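Local structure of protein TASOR (Homo sapiens, 6TL1) at residues S110-L115 and E178-Y183; S71-M76 and F132-G137. The protein helps, as a component of the HUSH complex, to maintain epigenetic silencing by promoting recruitment of the histone methyltransferase SETDB1, this chain being TASOR's pseudo-PARP domain. All blocks are in the same frame, centred on the assembly; numbering follows the deposited sequence.

Contact 1 of 2, residues S110-L115 and E178-Y183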
loop_
_atom_site.group_PDB
_atom_site.type_symbol
_atom_site.label_atom_id
_atom_site.label_comp_id
_atom_site.label_asym_id
_atom_site.label_seq_id
_atom_site.Cartn_x
_atom_site.Cartn_y
_atom_site.Cartn_z
ATOM N N SER A 110 -0.365 1.569 -3.481
ATOM C CA SER A 110 0.592 1.530 -4.587
ATOM C C SER A 110 1.616 0.428 -4.368
ATOM O O SER A 110 2.130 0.243 -3.261
ATOM C CB SER A 110 1.348 2.856 -4.732
ATOM O OG SER A 110 0.570 3.882 -5.301
ATOM N N ARG A 111 1.909 -0.303 -5.437
ATOM C CA ARG A 111 2.981 -1.293 -5.424
ATOM C C ARG A 111 4.357 -0.629 -5.425
ATOM O O ARG A 111 5.326 -1.199 -4.906
ATOM C CB ARG A 111 2.837 -2.208 -6.645
ATOM C CG ARG A 111 4.013 -3.112 -6.952
ATOM C CD ARG A 111 3.615 -4.267 -7.865
ATOM N NE ARG A 111 4.787 -4.975 -8.382
ATOM C CZ ARG A 111 4.790 -5.751 -9.467
ATOM N NH1 ARG A 111 3.679 -5.925 -10.169
ATOM N NH2 ARG A 111 5.910 -6.353 -9.854
ATOM N N TYR A 112 4.469 0.546 -6.032
ATOM C CA TYR A 112 5.750 1.178 -6.310
ATOM C C TYR A 112 5.849 2.508 -5.580
ATOM O O TYR A 112 4.912 3.311 -5.612
ATOM C CB TYR A 112 5.942 1.392 -7.811
ATOM C CG TYR A 112 6.042 0.119 -8.617
ATOM C CD1 TYR A 112 7.146 -0.701 -8.492
ATOM C CD2 TYR A 112 5.031 -0.262 -9.509
ATOM C CE1 TYR A 112 7.268 -1.857 -9.222
ATOM C CE2 TYR A 112 5.141 -1.438 -10.251
ATOM C CZ TYR A 112 6.277 -2.224 -10.098
ATOM O OH TYR A 112 6.448 -3.387 -10.799
ATOM N N ALA A 113 6.997 2.743 -4.941
ATOM C CA ALA A 113 7.172 3.938 -4.127
ATOM C C ALA A 113 7.385 5.203 -4.941
ATOM O O ALA A 113 7.346 6.291 -4.356
ATOM C CB ALA A 113 8.356 3.757 -3.175
ATOM N N ASP A 114 7.632 5.103 -6.255
ATOM C CA ASP A 114 7.764 6.289 -7.095
ATOM C C ASP A 114 6.536 6.533 -7.967
ATOM O O ASP A 114 6.555 7.440 -8.804
ATOM C CB ASP A 114 9.035 6.218 -7.966
ATOM C CG ASP A 114 9.146 4.930 -8.765
ATOM O OD1 ASP A 114 8.350 3.989 -8.535
ATOM O OD2 ASP A 114 10.073 4.843 -9.602
ATOM N N LEU A 115 5.449 5.776 -7.747
ATOM C CA LEU A 115 4.203 5.865 -8.522
ATOM C C LEU A 115 3.053 6.030 -7.532
ATOM O O LEU A 115 2.349 5.066 -7.219
ATOM C CB LEU A 115 4.028 4.627 -9.393
ATOM C CG LEU A 115 2.917 4.651 -10.443
ATOM C CD1 LEU A 115 2.851 5.995 -11.138
ATOM C CD2 LEU A 115 3.161 3.537 -11.458
ATOM N N GLU A 178 -2.860 3.313 -11.818
ATOM C CA GLU A 178 -3.991 2.446 -11.482
ATOM C C GLU A 178 -3.689 0.972 -11.736
ATOM O O GLU A 178 -4.215 0.104 -11.025
ATOM C CB GLU A 178 -5.237 2.884 -12.256
ATOM C CG GLU A 178 -5.708 4.271 -11.862
ATOM C CD GLU A 178 -5.063 5.383 -12.700
ATOM O OE1 GLU A 178 -3.950 5.175 -13.236
ATOM O OE2 GLU A 178 -5.651 6.485 -12.773
ATOM N N LEU A 179 -2.883 0.657 -12.753
ATOM C CA LEU A 179 -2.624 -0.748 -13.044
ATOM C C LEU A 179 -1.614 -1.383 -12.091
ATOM O O LEU A 179 -1.501 -2.614 -12.074
ATOM C CB LEU A 179 -2.131 -0.905 -14.486
ATOM C CG LEU A 179 -3.148 -0.680 -15.609
ATOM C CD1 LEU A 179 -2.426 -0.522 -16.951
ATOM C CD2 LEU A 179 -4.157 -1.839 -15.677
ATOM N N THR A 180 -0.873 -0.594 -11.305
ATOM C CA THR A 180 0.106 -1.129 -10.364
ATOM C C THR A 180 -0.369 -1.001 -8.919
ATOM O O THR A 180 0.431 -0.754 -8.011
ATOM C CB THR A 180 1.466 -0.454 -10.540
ATOM O OG1 THR A 180 1.325 0.951 -10.326
ATOM C CG2 THR A 180 2.014 -0.710 -11.959
ATOM N N GLN A 181 -1.672 -1.121 -8.700
ATOM C CA GLN A 181 -2.233 -1.063 -7.362
ATOM C C GLN A 181 -2.432 -2.455 -6.790
ATOM O O GLN A 181 -2.527 -3.453 -7.512
ATOM C CB GLN A 181 -3.577 -0.329 -7.355
ATOM C CG GLN A 181 -3.486 1.080 -7.836
ATOM C CD GLN A 181 -2.901 1.985 -6.782
ATOM O OE1 GLN A 181 -3.375 2.031 -5.645
ATOM N NE2 GLN A 181 -1.817 2.676 -7.141
ATOM N N TYR A 182 -2.473 -2.501 -5.464
ATOM C CA TYR A 182 -2.981 -3.630 -4.702
ATOM C C TYR A 182 -4.353 -3.246 -4.160
ATOM O O TYR A 182 -4.557 -2.107 -3.736
ATOM C CB TYR A 182 -2.053 -3.973 -3.538
ATOM C CG TYR A 182 -0.696 -4.531 -3.917
ATOM C CD1 TYR A 182 -0.566 -5.502 -4.893
ATOM C CD2 TYR A 182 0.461 -4.077 -3.287
ATOM C CE1 TYR A 182 0.675 -6.009 -5.244
ATOM C CE2 TYR A 182 1.713 -4.588 -3.623
ATOM C CZ TYR A 182 1.810 -5.548 -4.607
ATOM O OH TYR A 182 3.037 -6.061 -4.959
ATOM N N TYR A 183 -5.287 -4.188 -4.152
ATOM C CA TYR A 183 -6.653 -3.950 -3.674
ATOM C C TYR A 183 -6.958 -4.953 -2.570
ATOM O O TYR A 183 -7.205 -6.127 -2.852
ATOM C CB TYR A 183 -7.635 -4.065 -4.829
ATOM C CG TYR A 183 -9.109 -3.908 -4.503
ATOM C CD1 TYR A 183 -9.644 -2.668 -4.193
ATOM C CD2 TYR A 183 -9.974 -4.993 -4.579
ATOM C CE1 TYR A 183 -11.015 -2.513 -3.956
ATOM C CE2 TYR A 183 -11.346 -4.854 -4.328
ATOM C CZ TYR A 183 -11.850 -3.615 -4.020
ATOM O OH TYR A 183 -13.192 -3.469 -3.777
HETATM O O HOH W 1 2.317 2.013 -7.678
#

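Contact 2 of 2, residues S71-M76 and F132-G137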
loop_
_atom_site.group_PDB
_atom_site.type_symbol
_atom_site.label_atom_id
_atom_site.label_comp_id
_atom_site.label_asym_id
_atom_site.label_seq_id
_atom_site.Cartn_x
_atom_site.Cartn_y
_atom_site.Cartn_z
ATOM N N SER A 71 5.122 -8.085 3.118
ATOM C CA SER A 71 5.768 -7.188 2.160
ATOM C C SER A 71 5.284 -5.768 2.444
ATOM O O SER A 71 4.607 -5.513 3.445
ATOM C CB SER A 71 5.528 -7.644 0.710
ATOM O OG SER A 71 4.156 -7.792 0.447
ATOM N N TYR A 72 5.693 -4.816 1.606
ATOM C CA TYR A 72 5.388 -3.412 1.848
ATOM C C TYR A 72 4.668 -2.800 0.652
ATOM O O TYR A 72 4.900 -3.181 -0.497
ATOM C CB TYR A 72 6.682 -2.620 2.119
ATOM C CG TYR A 72 7.430 -3.087 3.344
ATOM C CD1 TYR A 72 6.966 -2.770 4.622
ATOM C CD2 TYR A 72 8.593 -3.839 3.241
ATOM C CE1 TYR A 72 7.644 -3.178 5.758
ATOM C CE2 TYR A 72 9.288 -4.249 4.389
ATOM C CZ TYR A 72 8.785 -3.918 5.644
ATOM O OH TYR A 72 9.419 -4.311 6.806
ATOM N N ALA A 73 3.771 -1.857 0.941
ATOM C CA ALA A 73 3.089 -1.064 -0.073
ATOM C C ALA A 73 2.927 0.353 0.457
ATOM O O ALA A 73 3.125 0.617 1.650
ATOM C CB ALA A 73 1.725 -1.659 -0.447
ATOM N N PHE A 74 2.513 1.267 -0.423
ATOM C CA PHE A 74 2.680 2.692 -0.165
ATOM C C PHE A 74 1.417 3.489 -0.452
ATOM O O PHE A 74 0.579 3.110 -1.279
ATOM C CB PHE A 74 3.855 3.231 -0.994
ATOM C CG PHE A 74 5.029 2.312 -0.975
ATOM C CD1 PHE A 74 5.164 1.322 -1.930
ATOM C CD2 PHE A 74 5.947 2.378 0.056
ATOM C CE1 PHE A 74 6.207 0.442 -1.883
ATOM C CE2 PHE A 74 7.004 1.499 0.107
ATOM C CZ PHE A 74 7.133 0.529 -0.868
ATOM N N LEU A 75 1.305 4.612 0.246
ATOM C CA LEU A 75 0.194 5.534 0.066
ATOM C C LEU A 75 0.699 6.943 0.324
ATOM O O LEU A 75 1.170 7.244 1.426
ATOM C CB LEU A 75 -0.965 5.203 1.008
ATOM C CG LEU A 75 -2.264 5.956 0.720
ATOM C CD1 LEU A 75 -2.822 5.525 -0.626
ATOM C CD2 LEU A 75 -3.295 5.695 1.824
ATOM N N MET A 76 0.588 7.808 -0.679
ATOM C CA MET A 76 0.814 9.229 -0.463
ATOM C C MET A 76 -0.469 9.800 0.126
ATOM O O MET A 76 -1.564 9.483 -0.345
ATOM C CB MET A 76 1.189 9.940 -1.761
ATOM C CG MET A 76 1.360 11.428 -1.590
ATOM S SD MET A 76 2.231 12.185 -2.975
ATOM C CE MET A 76 1.045 11.885 -4.297
ATOM N N PHE A 132 2.982 0.759 4.440
ATOM C CA PHE A 132 2.199 -0.287 5.081
ATOM C C PHE A 132 2.913 -1.615 4.951
ATOM O O PHE A 132 3.449 -1.936 3.886
ATOM C CB PHE A 132 0.815 -0.422 4.442
ATOM C CG PHE A 132 -0.052 0.770 4.629
ATOM C CD1 PHE A 132 -0.035 1.802 3.714
ATOM C CD2 PHE A 132 -0.886 0.864 5.737
ATOM C CE1 PHE A 132 -0.849 2.912 3.890
ATOM C CE2 PHE A 132 -1.688 1.968 5.927
ATOM C CZ PHE A 132 -1.664 3.003 5.002
ATOM N N LYS A 133 2.880 -2.409 6.014
ATOM C CA LYS A 133 3.183 -3.814 5.844
ATOM C C LYS A 133 1.883 -4.514 5.466
ATOM O O LYS A 133 0.802 -4.144 5.932
ATOM C CB LYS A 133 3.810 -4.435 7.094
ATOM C CG LYS A 133 2.919 -4.576 8.305
ATOM C CD LYS A 133 3.659 -5.384 9.381
ATOM C CE LYS A 133 2.888 -5.472 10.702
ATOM N NZ LYS A 133 3.732 -6.119 11.763
ATOM N N ILE A 134 1.988 -5.477 4.553
ATOM C CA ILE A 134 0.829 -6.156 3.994
ATOM C C ILE A 134 1.148 -7.634 3.900
ATOM O O ILE A 134 2.311 -8.045 3.904
ATOM C CB ILE A 134 0.435 -5.627 2.593
ATOM C CG1 ILE A 134 1.635 -5.765 1.642
ATOM C CG2 ILE A 134 -0.043 -4.197 2.698
ATOM C CD1 ILE A 134 1.363 -5.347 0.202
ATOM N N MET A 135 0.086 -8.425 3.813
ATOM C CA MET A 135 0.165 -9.816 3.384
ATOM C C MET A 135 -0.705 -9.958 2.154
ATOM O O MET A 135 -1.938 -9.866 2.241
ATOM C CB MET A 135 -0.290 -10.755 4.494
ATOM C CG MET A 135 0.646 -10.749 5.685
ATOM S SD MET A 135 0.101 -11.922 6.934
ATOM C CE MET A 135 -1.259 -10.979 7.596
ATOM N N LYS A 136 -0.066 -10.160 1.002
ATOM C CA LYS A 136 -0.854 -10.332 -0.197
ATOM C C LYS A 136 -1.604 -11.651 -0.163
ATOM O O LYS A 136 -2.638 -11.777 -0.818
ATOM C CB LYS A 136 0.022 -10.241 -1.452
ATOM C CG LYS A 136 0.780 -8.934 -1.600
ATOM C CD LYS A 136 1.233 -8.743 -3.044
ATOM C CE LYS A 136 2.573 -9.388 -3.336
ATOM N NZ LYS A 136 3.666 -8.840 -2.487
ATOM N N GLY A 137 -1.110 -12.620 0.606
ATOM C CA GLY A 137 -1.803 -13.889 0.753
ATOM C C GLY A 137 -2.021 -14.560 -0.588
ATOM O O GLY A 137 -1.155 -14.544 -1.478
HETATM O O HOH W 2 2.854 -10.224 1.109
#

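Contact 1 of 2, residues S110-L115 and E178-Y183
Thr180 meets Arg111, Tyr112 and Leu115 just where helix 176-179 gives way to strand 181-184, and it uses backbone and side chain together. Its carbonyl O accepts the backbone N of Arg111 at 3.0 Å, the nitrogen lying nearly in line with the carbonyl bond (C=O...N 168°). Its methyl CG2 approaches the edge of the Tyr112 ring, 3.6 Å from CE2. The hydroxyl is set between the backbone N and the carbonyl carbon (chi1 59°), with OG1 3.4 Å from Leu115 CD2. Here OG1 takes a bond from a water 3.0 Å away that also donates to Leu115 O and accepts from Tyr112 N; Ala176 O, one turn back in the helix, is another partner of OG1. Arg111 contributes mainly carbon: CB lies over one face of the Tyr182 ring, and CD comes to 3.5 Å from Tyr182 OH. Its guanidinium is only 11° from parallel to that ring, and its NH1 bonds Asn166 OD1. Ser110 and Gln181 form an antiparallel non-hydrogen-bonded pair joining outermost strand 107-110 to strand 181-184 of the mixed four-stranded sheet; Gln181 NE2 donates to Ser110 OG at 3.2 Å and also bonds Tyr177 O, while Ser110 OG donates to Leu115 O. The chemistry implies a division of labour: the Thr180 and Ser110 hydroxyls and Gln181 NE2 find carbonyl, hydroxyl or water partners, whereas the arginine packs through its aliphatic chain.

Contact 2 of 2, residues S71-M76 and F132-G137
Ser71 and Ala73 pair with Ile134 and Phe132 in antiparallel register, and this is the tight part of the contact. Each is a hydrogen-bonded pair: Ser71 N reaches Ile134 O at 2.9 Å, and Phe132 N reaches Ala73 O at 2.8 Å, with the reciprocal bond present in both. Between them, the non-hydrogen-bonded pair Tyr72-Lys133 brings the backbones close enough for Tyr72 CA to lie 3.2 Å from Phe132 O, a CA-H...O contact. On the face carrying Ala73, Phe132 and Ile134, Ile134 CD1 packs against Ala73 CB at 3.8 Å, and Leu75 CB meets the Phe132 ring in plane at its edge, 3.7 Å from CE1. Leu109 covers this patch, with Tyr182 over Ala73 and Ile134.

The end at Lys136 is looser and wetter. Bends at chi3 (-87°) and chi4 (-60°) bring NZ back to Ser71 OG, but the bond is weak at 3.2 Å. A water 2.8 Å from the same OG accepts from Lys136 N, linking the serine to the loop after strand 126-134. On the other face, Tyr72 meets the ring of Tyr202, while the extended Lys133 chain leads away. This is regular antiparallel pairing, joining strand 126-134 to 71-77, an outermost strand of the pseudo-PARP domain's five-stranded sheet.

Overall arrangement
Contact 2 is regular strand pairing within the five-stranded sheet, its centre about 4 Å from the centre of the chain, against about 7 Å for contact 1, which has just one bridged pair in the four-stranded sheet. Both are partly buried, and each has a bridging water; in contact 2 main-chain bonds dominate, whereas in contact 1 side-chain hydroxyls and an amide share the bonding. They also join directly: Ser110 N lies 2.8 Å from Phe74 O, a probable hydrogen bond between the sheets, and Tyr182 CE1 packs 3.6 Å from Lys136 CD. Their segments alternate along the chain, and the two sheets pack against each other.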